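Local atomic coordinates of lytic Polysaccharide Monooxygenase (Phytophthora infestans, PDB entry 6Z5Y), a protein that probably cleaves pectin in plant cell walls by copper-dependent oxidation during infection, as a secreted enzyme whose copper-binding domain is described here. Residues N18-I23 / A163-I168; F53-S58 / P99-L104; L59-P64 / R146-A151. One frame throughout, in Å; residues are numbered along the deposited sequence.

Contact 1: residues N18-I23 / A163-I168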
loop_
_atom_site.group_PDB
_atom_site.type_symbol
_atom_site.label_atom_id
_atom_site.label_comp_id
_atom_site.label_asym_id
_atom_site.label_seq_id
_atom_site.Cartn_x
_atom_site.Cartn_y
_atom_site.Cartn_z
ATOM N N ASN A 18 10.300 4.049 4.806
ATOM C CA ASN A 18 10.280 5.105 3.783
ATOM C C ASN A 18 9.450 4.733 2.574
ATOM O O ASN A 18 9.338 3.567 2.203
ATOM C CB ASN A 18 11.733 5.358 3.332
ATOM C CG ASN A 18 12.071 6.739 2.848
ATOM O OD1 ASN A 18 11.234 7.601 2.959
ATOM N ND2 ASN A 18 13.230 6.908 2.201
ATOM N N TRP A 19 9.019 5.782 1.888
ATOM C CA TRP A 19 8.513 5.647 0.542
ATOM C C TRP A 19 9.627 5.240 -0.403
ATOM O O TRP A 19 10.829 5.410 -0.181
ATOM C CB TRP A 19 7.836 6.942 0.098
ATOM C CG TRP A 19 8.537 8.212 0.443
ATOM C CD1 TRP A 19 8.178 9.069 1.436
ATOM C CD2 TRP A 19 9.659 8.829 -0.210
ATOM N NE1 TRP A 19 8.985 10.154 1.469
ATOM C CE2 TRP A 19 9.896 10.042 0.455
ATOM C CE3 TRP A 19 10.470 8.496 -1.303
ATOM C CZ2 TRP A 19 10.900 10.917 0.066
ATOM C CZ3 TRP A 19 11.490 9.348 -1.665
ATOM C CH2 TRP A 19 11.712 10.545 -0.980
ATOM N N VAL A 20 9.157 4.681 -1.523
ATOM C CA VAL A 20 10.037 4.264 -2.643
ATOM C C VAL A 20 10.359 5.461 -3.549
ATOM O O VAL A 20 11.512 5.649 -3.925
ATOM C CB VAL A 20 9.381 3.110 -3.424
ATOM C CG1 VAL A 20 10.288 2.625 -4.540
ATOM C CG2 VAL A 20 8.991 1.970 -2.502
ATOM N N VAL A 21 9.324 6.210 -3.895
ATOM C CA VAL A 21 9.486 7.495 -4.601
ATOM C C VAL A 21 8.546 8.519 -3.993
ATOM O O VAL A 21 7.505 8.160 -3.382
ATOM C CB VAL A 21 9.214 7.385 -6.105
ATOM C CG1 VAL A 21 10.155 6.409 -6.805
ATOM C CG2 VAL A 21 7.783 7.002 -6.418
ATOM N N GLU A 22 8.890 9.788 -4.219
ATOM C CA GLU A 22 8.033 10.941 -3.912
ATOM C C GLU A 22 8.035 11.797 -5.185
ATOM O O GLU A 22 9.111 12.241 -5.594
ATOM C CB GLU A 22 8.588 11.674 -2.708
ATOM C CG GLU A 22 7.778 12.907 -2.386
ATOM C CD GLU A 22 8.336 13.562 -1.150
ATOM O OE1 GLU A 22 7.789 13.325 -0.073
ATOM O OE2 GLU A 22 9.326 14.290 -1.269
ATOM N N ILE A 23 6.885 11.947 -5.797
ATOM C CA ILE A 23 6.792 12.499 -7.160
ATOM C C ILE A 23 5.670 13.512 -7.229
ATOM O O ILE A 23 4.807 13.572 -6.356
ATOM C CB ILE A 23 6.598 11.378 -8.200
ATOM C CG1 ILE A 23 5.308 10.569 -7.985
ATOM C CG2 ILE A 23 7.841 10.516 -8.222
ATOM C CD1 ILE A 23 5.071 9.468 -9.003
ATOM N N ALA A 163 4.876 6.809 -2.967
ATOM C CA ALA A 163 4.566 5.412 -3.259
ATOM C C ALA A 163 5.182 4.542 -2.195
ATOM O O ALA A 163 6.405 4.541 -2.044
ATOM C CB ALA A 163 5.108 5.021 -4.607
ATOM N N TYR A 164 4.335 3.718 -1.570
ATOM C CA TYR A 164 4.802 2.708 -0.617
ATOM C C TYR A 164 4.420 1.355 -1.208
ATOM O O TYR A 164 3.270 1.139 -1.610
ATOM C CB TYR A 164 4.150 2.900 0.751
ATOM C CG TYR A 164 4.475 4.214 1.400
ATOM C CD1 TYR A 164 3.747 5.335 1.086
ATOM C CD2 TYR A 164 5.515 4.332 2.311
ATOM C CE1 TYR A 164 4.033 6.559 1.650
ATOM C CE2 TYR A 164 5.836 5.571 2.859
ATOM C CZ TYR A 164 5.073 6.680 2.538
ATOM O OH TYR A 164 5.386 7.903 3.085
ATOM N N LYS A 165 5.385 0.439 -1.219
ATOM C CA LYS A 165 5.199 -0.905 -1.722
ATOM C C LYS A 165 5.895 -1.871 -0.797
ATOM O O LYS A 165 7.050 -1.663 -0.430
ATOM C CB LYS A 165 5.784 -1.045 -3.127
ATOM C CG LYS A 165 4.966 -0.385 -4.209
ATOM C CD LYS A 165 5.653 -0.341 -5.549
ATOM C CE LYS A 165 6.624 0.810 -5.634
ATOM N NZ LYS A 165 7.482 0.701 -6.840
ATOM N N ASN A 166 5.195 -2.979 -0.513
ATOM C CA ASN A 166 5.836 -4.117 0.168
ATOM C C ASN A 166 5.495 -5.382 -0.612
ATOM O O ASN A 166 4.394 -5.515 -1.163
ATOM C CB ASN A 166 5.309 -4.305 1.592
ATOM C CG ASN A 166 5.382 -3.107 2.508
ATOM O OD1 ASN A 166 4.570 -3.038 3.434
ATOM N ND2 ASN A 166 6.350 -2.220 2.348
ATOM N N CYS A 167 6.410 -6.326 -0.577
ATOM C CA CYS A 167 6.213 -7.703 -1.041
ATOM C C CYS A 167 6.606 -8.573 0.148
ATOM O O CYS A 167 7.721 -8.428 0.625
ATOM C CB CYS A 167 7.099 -8.048 -2.236
ATOM S SG CYS A 167 6.661 -7.074 -3.682
ATOM N N ILE A 168 5.693 -9.458 0.558
ATOM C CA ILE A 168 5.913 -10.302 1.748
ATOM C C ILE A 168 5.540 -11.722 1.394
ATOM O O ILE A 168 4.361 -12.032 1.215
ATOM C CB ILE A 168 5.097 -9.807 2.950
ATOM C CG1 ILE A 168 5.409 -8.330 3.243
ATOM C CG2 ILE A 168 5.406 -10.683 4.142
ATOM C CD1 ILE A 168 4.622 -7.728 4.385
HETATM O O HOH W 1 7.550 1.613 0.687
#
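Ala163 turns both its N-H and its C=O to the 18-23 segment. Its O takes the N-H of Val20 (N-O 2.8 Å) nearly head-on to the carbonyl, while its own N donates to Val21 O at 3.0 Å. Its CB touches CG2 of Val21. These bonds bring the short strand 21-23 and the loop before it to the margin of the five-stranded sheet, beside strand 158-170.

Tyr164 comes next and belongs to the copper site, which His1 and His96 complete. Trp19 lays CB over one face of the phenol, 3.9 Å from the ring centroid, and turns the edge of its five-membered ring to that face in an offset edge-to-face pair, the planes at 80°. Trp19 CD1 lies 3.4 Å from Tyr164 OH, which sits near the plane of the indole. The hydroxyl is hydrogen-bonded to Gln162 OE1 and to the backbone N of His1, and the phenol stacks with Trp149.

At Lys165 the contact thins. A water joins its N to Asn18 O, 3.1 Å from each of these two atoms. The side chain bends at chi3 (-82°), bringing CE to within 4.1 Å of Val20 CG2, while NZ is held by the carbonyls of Phe66 and Glu68.

The chemistry thus divides in two: backbone bonds fix the 18-23 segment on the strand, and the Trp19 cover over one face probably helps hold the phenol of a copper-site tyrosine in its plane. As in other lytic polysaccharide monooxygenases, such a tyrosine probably sits axial to the histidine brace.

Contact 2: residues F53-S58 / P99-L104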
loop_
_atom_site.group_PDB
_atom_site.type_symbol
_atom_site.label_atom_id
_atom_site.label_comp_id
_atom_site.label_asym_id
_atom_site.label_seq_id
_atom_site.Cartn_x
_atom_site.Cartn_y
_atom_site.Cartn_z
ATOM N N PHE A 53 -7.823 5.141 -14.265
ATOM C CA PHE A 53 -7.417 4.512 -12.998
ATOM C C PHE A 53 -8.302 3.307 -12.723
ATOM O O PHE A 53 -9.532 3.410 -12.783
ATOM C CB PHE A 53 -7.492 5.528 -11.873
ATOM C CG PHE A 53 -7.066 4.948 -10.555
ATOM C CD1 PHE A 53 -5.729 4.676 -10.272
ATOM C CD2 PHE A 53 -8.008 4.639 -9.613
ATOM C CE1 PHE A 53 -5.364 4.155 -9.040
ATOM C CE2 PHE A 53 -7.641 4.108 -8.390
ATOM C CZ PHE A 53 -6.314 3.873 -8.106
ATOM N N LYS A 54 -7.659 2.228 -12.320
ATOM C CA LYS A 54 -8.347 0.999 -11.888
ATOM C C LYS A 54 -8.056 0.778 -10.391
ATOM O O LYS A 54 -8.963 0.796 -9.566
ATOM C CB LYS A 54 -7.929 -0.207 -12.732
ATOM C CG LYS A 54 -8.628 -1.496 -12.298
ATOM C CD LYS A 54 -8.252 -2.733 -13.075
ATOM N N ASP A 55 -6.789 0.586 -10.067
ATOM C CA ASP A 55 -6.350 0.315 -8.686
ATOM C C ASP A 55 -4.880 0.718 -8.581
ATOM O O ASP A 55 -4.240 1.098 -9.592
ATOM C CB ASP A 55 -6.625 -1.128 -8.309
ATOM C CG ASP A 55 -6.116 -2.135 -9.335
ATOM O OD1 ASP A 55 -5.004 -1.949 -9.828
ATOM O OD2 ASP A 55 -6.807 -3.139 -9.603
ATOM N N VAL A 56 -4.361 0.724 -7.374
ATOM C CA VAL A 56 -2.989 1.230 -7.179
ATOM C C VAL A 56 -1.971 0.275 -7.804
ATOM O O VAL A 56 -0.974 0.749 -8.358
ATOM C CB VAL A 56 -2.714 1.533 -5.701
ATOM C CG1 VAL A 56 -1.331 2.127 -5.529
ATOM C CG2 VAL A 56 -3.748 2.491 -5.130
ATOM N N ARG A 57 -2.208 -1.024 -7.713
ATOM C CA ARG A 57 -1.264 -1.969 -8.308
ATOM C C ARG A 57 -1.134 -1.704 -9.803
ATOM O O ARG A 57 -0.003 -1.735 -10.337
ATOM C CB ARG A 57 -1.717 -3.410 -8.059
ATOM C CG ARG A 57 -0.756 -4.411 -8.664
ATOM C CD ARG A 57 -1.093 -5.826 -8.230
ATOM N NE ARG A 57 -0.028 -6.720 -8.681
ATOM C CZ ARG A 57 0.029 -8.013 -8.363
ATOM N NH1 ARG A 57 -0.961 -8.560 -7.691
ATOM N NH2 ARG A 57 1.089 -8.739 -8.667
ATOM N N SER A 58 -2.236 -1.462 -10.484
ATOM C CA SER A 58 -2.267 -1.212 -11.945
ATOM C C SER A 58 -1.540 0.098 -12.258
ATOM O O SER A 58 -0.974 0.255 -13.322
ATOM C CB SER A 58 -3.687 -1.170 -12.461
ATOM O OG SER A 58 -4.306 -2.450 -12.320
ATOM N N PRO A 99 -5.315 6.055 -1.308
ATOM C CA PRO A 99 -5.768 4.680 -1.435
ATOM C C PRO A 99 -4.654 3.667 -1.151
ATOM O O PRO A 99 -3.475 3.895 -1.432
ATOM C CB PRO A 99 -6.184 4.607 -2.909
ATOM C CG PRO A 99 -5.288 5.627 -3.592
ATOM C CD PRO A 99 -5.184 6.759 -2.592
ATOM N N CYS A 100 -5.075 2.515 -0.661
ATOM C CA CYS A 100 -4.148 1.404 -0.456
ATOM C C CYS A 100 -4.893 0.108 -0.691
ATOM O O CYS A 100 -6.140 0.039 -0.744
ATOM C CB CYS A 100 -3.429 1.456 0.883
ATOM S SG CYS A 100 -4.299 0.772 2.294
ATOM N N GLU A 101 -4.107 -0.953 -0.863
ATOM C CA GLU A 101 -4.664 -2.259 -1.176
ATOM C C GLU A 101 -3.650 -3.338 -0.861
ATOM O O GLU A 101 -2.442 -3.108 -0.828
ATOM C CB GLU A 101 -5.147 -2.295 -2.615
ATOM C CG GLU A 101 -4.042 -2.053 -3.606
ATOM C CD GLU A 101 -4.533 -1.639 -4.981
ATOM O OE1 GLU A 101 -5.279 -0.634 -5.069
ATOM O OE2 GLU A 101 -4.113 -2.247 -5.965
ATOM N N ILE A 102 -4.183 -4.529 -0.658
ATOM C CA ILE A 102 -3.392 -5.755 -0.391
ATOM C C ILE A 102 -3.830 -6.806 -1.391
ATOM O O ILE A 102 -5.052 -7.059 -1.552
ATOM C CB ILE A 102 -3.587 -6.248 1.038
ATOM C CG1 ILE A 102 -3.161 -5.204 2.057
ATOM C CG2 ILE A 102 -2.819 -7.553 1.265
ATOM C CD1 ILE A 102 -3.522 -5.512 3.494
ATOM N N TRP A 103 -2.851 -7.444 -2.008
ATOM C CA TRP A 103 -3.036 -8.567 -2.934
ATOM C C TRP A 103 -2.340 -9.795 -2.389
ATOM O O TRP A 103 -1.283 -9.687 -1.758
ATOM C CB TRP A 103 -2.419 -8.216 -4.282
ATOM C CG TRP A 103 -3.060 -7.087 -5.014
ATOM C CD1 TRP A 103 -2.996 -5.757 -4.712
ATOM C CD2 TRP A 103 -3.816 -7.190 -6.208
ATOM N NE1 TRP A 103 -3.681 -5.025 -5.641
ATOM C CE2 TRP A 103 -4.195 -5.882 -6.576
ATOM C CE3 TRP A 103 -4.190 -8.261 -7.038
ATOM C CZ2 TRP A 103 -4.892 -5.606 -7.745
ATOM C CZ3 TRP A 103 -4.885 -7.985 -8.198
ATOM C CH2 TRP A 103 -5.238 -6.672 -8.527
ATOM N N LEU A 104 -2.899 -10.953 -2.666
ATOM C CA LEU A 104 -2.239 -12.253 -2.440
ATOM C C LEU A 104 -2.099 -12.883 -3.813
ATOM O O LEU A 104 -3.121 -13.222 -4.458
ATOM C CB LEU A 104 -3.056 -13.138 -1.490
ATOM C CG LEU A 104 -3.325 -12.532 -0.131
ATOM C CD1 LEU A 104 -4.169 -13.462 0.700
ATOM C CD2 LEU A 104 -2.048 -12.180 0.612
#
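Glu101, reaching from strand 100-104, sets its carboxylate against the first turn of helix 56-60 and takes the N-H groups of Val56 and Arg57, so a side chain from the sheet supplements the helix's own N-cap, Asp55. Here a helix start is fastened to the antiparallel sheet of the monooxygenase beta-sandwich. CG of Glu101 stands between the backbone N and the carbonyl carbon (chi1 61°), and the chain runs on extended from there.

Its two oxygens divide the work. OE1 accepts from Val56 N at 2.8 Å, on the syn side; OE2 accepts from Arg57 N at 2.9 Å, with the donor well above the carboxylate plane. From the opposite face of that plane, on the anti side, Trp103 NE1 also reaches OE2 (2.8 Å), and the oxygen lies in the indole plane. Two N-H groups therefore grip this buried oxygen, and the bond to NE1 limits rotation of the indole. The helix start and the N-H donors would probably favour the charged form, against the nearby carboxylate of Asp55.

Arg57, with an extended chain, crosses Trp103 obliquely. Its CD sits over the indole, 3.6 Å from the five-membered ring centroid, a CH-pi contact. Farther out, the guanidinium stands almost perpendicular to the ring, the planes 87° apart, and turns an edge to it: NH1 comes 3.3 Å from Trp103 CE3, and the guanidinium makes an off-centre cation-pi contact with the six-membered ring. NH1 also donates to Asp105 O.

Beside Glu101, Val56 CG2 packs on Pro99 CG at 3.8 Å. Asp55 caps the helix with OD1, which accepts from Ser58 N (2.9 Å) and from Ser58 OG, and its OD2 lies at the indole edge, 3.6 Å from Trp103 CZ2.

Contact 3: residues L59-P64 / R146-A151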
loop_
_atom_site.group_PDB
_atom_site.type_symbol
_atom_site.label_atom_id
_atom_site.label_comp_id
_atom_site.label_asym_id
_atom_site.label_seq_id
_atom_site.Cartn_x
_atom_site.Cartn_y
_atom_site.Cartn_z
ATOM N N LEU A 59 -1.683 1.076 -11.375
ATOM C CA LEU A 59 -1.011 2.377 -11.541
ATOM C C LEU A 59 0.506 2.226 -11.443
ATOM O O LEU A 59 1.249 2.846 -12.221
ATOM C CB LEU A 59 -1.530 3.358 -10.494
ATOM C CG LEU A 59 -0.883 4.740 -10.441
ATOM C CD1 LEU A 59 -1.178 5.506 -11.713
ATOM C CD2 LEU A 59 -1.386 5.467 -9.211
ATOM N N MET A 60 0.945 1.446 -10.476
ATOM C CA MET A 60 2.389 1.384 -10.156
ATOM C C MET A 60 3.138 0.312 -10.962
ATOM O O MET A 60 4.283 0.576 -11.369
ATOM C CB MET A 60 2.601 1.143 -8.663
ATOM C CG MET A 60 2.093 2.277 -7.805
ATOM S SD MET A 60 2.698 2.110 -6.137
ATOM C CE MET A 60 1.929 3.532 -5.370
ATOM N N ASP A 61 2.581 -0.883 -11.108
ATOM C CA ASP A 61 3.349 -1.996 -11.670
ATOM C C ASP A 61 3.800 -1.651 -13.090
ATOM O O ASP A 61 3.009 -1.262 -13.940
ATOM C CB ASP A 61 2.516 -3.261 -11.717
ATOM C CG ASP A 61 2.439 -4.070 -10.443
ATOM O OD1 ASP A 61 3.044 -3.662 -9.417
ATOM O OD2 ASP A 61 1.811 -5.160 -10.511
ATOM N N GLY A 62 5.080 -1.828 -13.348
ATOM C CA GLY A 62 5.636 -1.582 -14.677
ATOM C C GLY A 62 5.770 -0.118 -15.039
ATOM O O GLY A 62 6.128 0.185 -16.193
ATOM N N ASN A 63 5.476 0.777 -14.129
ATOM C CA ASN A 63 5.522 2.216 -14.432
ATOM C C ASN A 63 6.772 2.775 -13.812
ATOM O O ASN A 63 6.891 2.832 -12.592
ATOM C CB ASN A 63 4.310 2.903 -13.856
ATOM C CG ASN A 63 4.254 4.360 -14.145
ATOM O OD1 ASN A 63 5.270 4.954 -14.561
ATOM N ND2 ASN A 63 3.085 4.900 -13.834
ATOM N N PRO A 64 7.783 3.148 -14.610
ATOM C CA PRO A 64 9.085 3.436 -13.986
ATOM C C PRO A 64 9.094 4.592 -13.002
ATOM O O PRO A 64 9.941 4.558 -12.131
ATOM C CB PRO A 64 10.031 3.647 -15.133
ATOM C CG PRO A 64 9.120 3.966 -16.275
ATOM C CD PRO A 64 7.787 3.264 -16.071
ATOM N N ARG A 146 1.297 -8.544 -1.577
ATOM C CA ARG A 146 1.776 -7.248 -2.058
ATOM C C ARG A 146 0.888 -6.158 -1.514
ATOM O O ARG A 146 -0.344 -6.223 -1.619
ATOM C CB ARG A 146 1.853 -7.201 -3.576
ATOM C CG ARG A 146 2.958 -8.094 -4.127
ATOM C CD ARG A 146 3.061 -8.011 -5.637
ATOM N NE ARG A 146 4.160 -8.810 -6.184
ATOM C CZ ARG A 146 4.101 -10.112 -6.472
ATOM N NH1 ARG A 146 2.980 -10.802 -6.303
ATOM N NH2 ARG A 146 5.167 -10.730 -6.956
ATOM N N PHE A 147 1.527 -5.156 -0.937
ATOM C CA PHE A 147 0.865 -3.939 -0.422
ATOM C C PHE A 147 1.247 -2.786 -1.309
ATOM O O PHE A 147 2.443 -2.629 -1.645
ATOM C CB PHE A 147 1.332 -3.692 1.007
ATOM C CG PHE A 147 0.848 -2.417 1.636
ATOM C CD1 PHE A 147 -0.496 -2.257 1.908
ATOM C CD2 PHE A 147 1.707 -1.362 1.885
ATOM C CE1 PHE A 147 -0.934 -1.084 2.528
ATOM C CE2 PHE A 147 1.270 -0.195 2.481
ATOM C CZ PHE A 147 -0.053 -0.059 2.801
ATOM N N TYR A 148 0.272 -1.970 -1.638
ATOM C CA TYR A 148 0.471 -0.728 -2.400
ATOM C C TYR A 148 -0.273 0.378 -1.681
ATOM O O TYR A 148 -1.461 0.201 -1.361
ATOM C CB TYR A 148 -0.080 -0.867 -3.804
ATOM C CG TYR A 148 0.540 -1.942 -4.654
ATOM C CD1 TYR A 148 0.132 -3.255 -4.589
ATOM C CD2 TYR A 148 1.550 -1.621 -5.561
ATOM C CE1 TYR A 148 0.741 -4.227 -5.400
ATOM C CE2 TYR A 148 2.157 -2.563 -6.368
ATOM C CZ TYR A 148 1.752 -3.873 -6.284
ATOM O OH TYR A 148 2.304 -4.852 -7.087
ATOM N N TRP A 149 0.376 1.509 -1.558
ATOM C CA TRP A 149 -0.248 2.684 -0.926
ATOM C C TRP A 149 0.238 3.913 -1.693
ATOM O O TRP A 149 1.453 4.129 -1.823
ATOM C CB TRP A 149 0.134 2.767 0.549
ATOM C CG TRP A 149 -0.368 3.939 1.331
ATOM C CD1 TRP A 149 -1.509 4.653 1.141
ATOM C CD2 TRP A 149 0.263 4.468 2.505
ATOM N NE1 TRP A 149 -1.611 5.624 2.098
ATOM C CE2 TRP A 149 -0.557 5.510 2.975
ATOM C CE3 TRP A 149 1.420 4.135 3.215
ATOM C CZ2 TRP A 149 -0.228 6.243 4.124
ATOM C CZ3 TRP A 149 1.747 4.864 4.329
ATOM C CH2 TRP A 149 0.942 5.901 4.783
ATOM N N LEU A 150 -0.709 4.668 -2.223
ATOM C CA LEU A 150 -0.411 5.970 -2.839
ATOM C C LEU A 150 -0.812 7.041 -1.852
ATOM O O LEU A 150 -2.004 7.354 -1.693
ATOM C CB LEU A 150 -1.187 6.096 -4.131
ATOM C CG LEU A 150 -0.828 7.334 -4.943
ATOM C CD1 LEU A 150 0.533 7.177 -5.558
ATOM C CD2 LEU A 150 -1.874 7.681 -5.954
ATOM N N ALA A 151 0.194 7.541 -1.126
ATOM C CA ALA A 151 -0.044 8.582 -0.128
ATOM C C ALA A 151 -0.035 9.924 -0.830
ATOM O O ALA A 151 0.771 10.195 -1.732
ATOM C CB ALA A 151 1.008 8.520 0.936
#
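At the C-terminal end of helix 56-60, Leu59, Met60 and Asp61 lie against Tyr148 and Leu150 of strand 143-155. The extended Met60 side chain runs antiparallel to that of Tyr148, alongside it, a Met-aromatic contact made at the ring edge: SD lies near the ring plane, 3.9 Å from CD2 of Tyr148. Beyond it the methyl CE comes to 3.9 Å from Leu150 CD1 and touches the backbone O of Trp149 at 3.6 Å. The helix thus packs on the middle of the five-stranded antiparallel sheet of the sandwich, while the Trp149 side chain points to the other face, toward the copper site.

A type II turn from Met60 to Asn63, with Gly62 at positive phi, takes the chain out of the helix, and Asn63 ND2 closes back on Leu59 O. Asp61, the second residue of the turn, accepts the proton of Tyr148 OH with its OD1 at 2.7 Å, on the syn side and close to the carboxylate plane. The carboxylate and ring planes stand 63° apart. OD2 of Asp61 forms a salt bridge with Arg57 NE, tying the carboxylate to the helix as well. On the other flank of Met60, Leu59 CD2 meets Leu150 CD2 at 4.0 Å, the two side chains crossing at about a right angle.

In the fold
All three contacts reach the same antiparallel sheet. Contacts 2 and 3 share helix 56-60, its start lying over strand 100-104 and its end over the neighbouring strand 143-155; their segments alternate along the chain. Contact 1 lies at the sheet margin, where the outermost strand 21-23 meets strand 158-170, and the other two are nested in the loop it closes. Contact 3 is the buried one, largely apolar with one hydrogen bond, Tyr148 to Asp61, at its solvent side; contacts 1 and 2 are partly buried, the former resting on backbone bonds and aromatic cover near copper, the latter on a carboxylate at a helix start. Contacts 1 and 3 also touch, where Ala163 CB packs on Met60 CE.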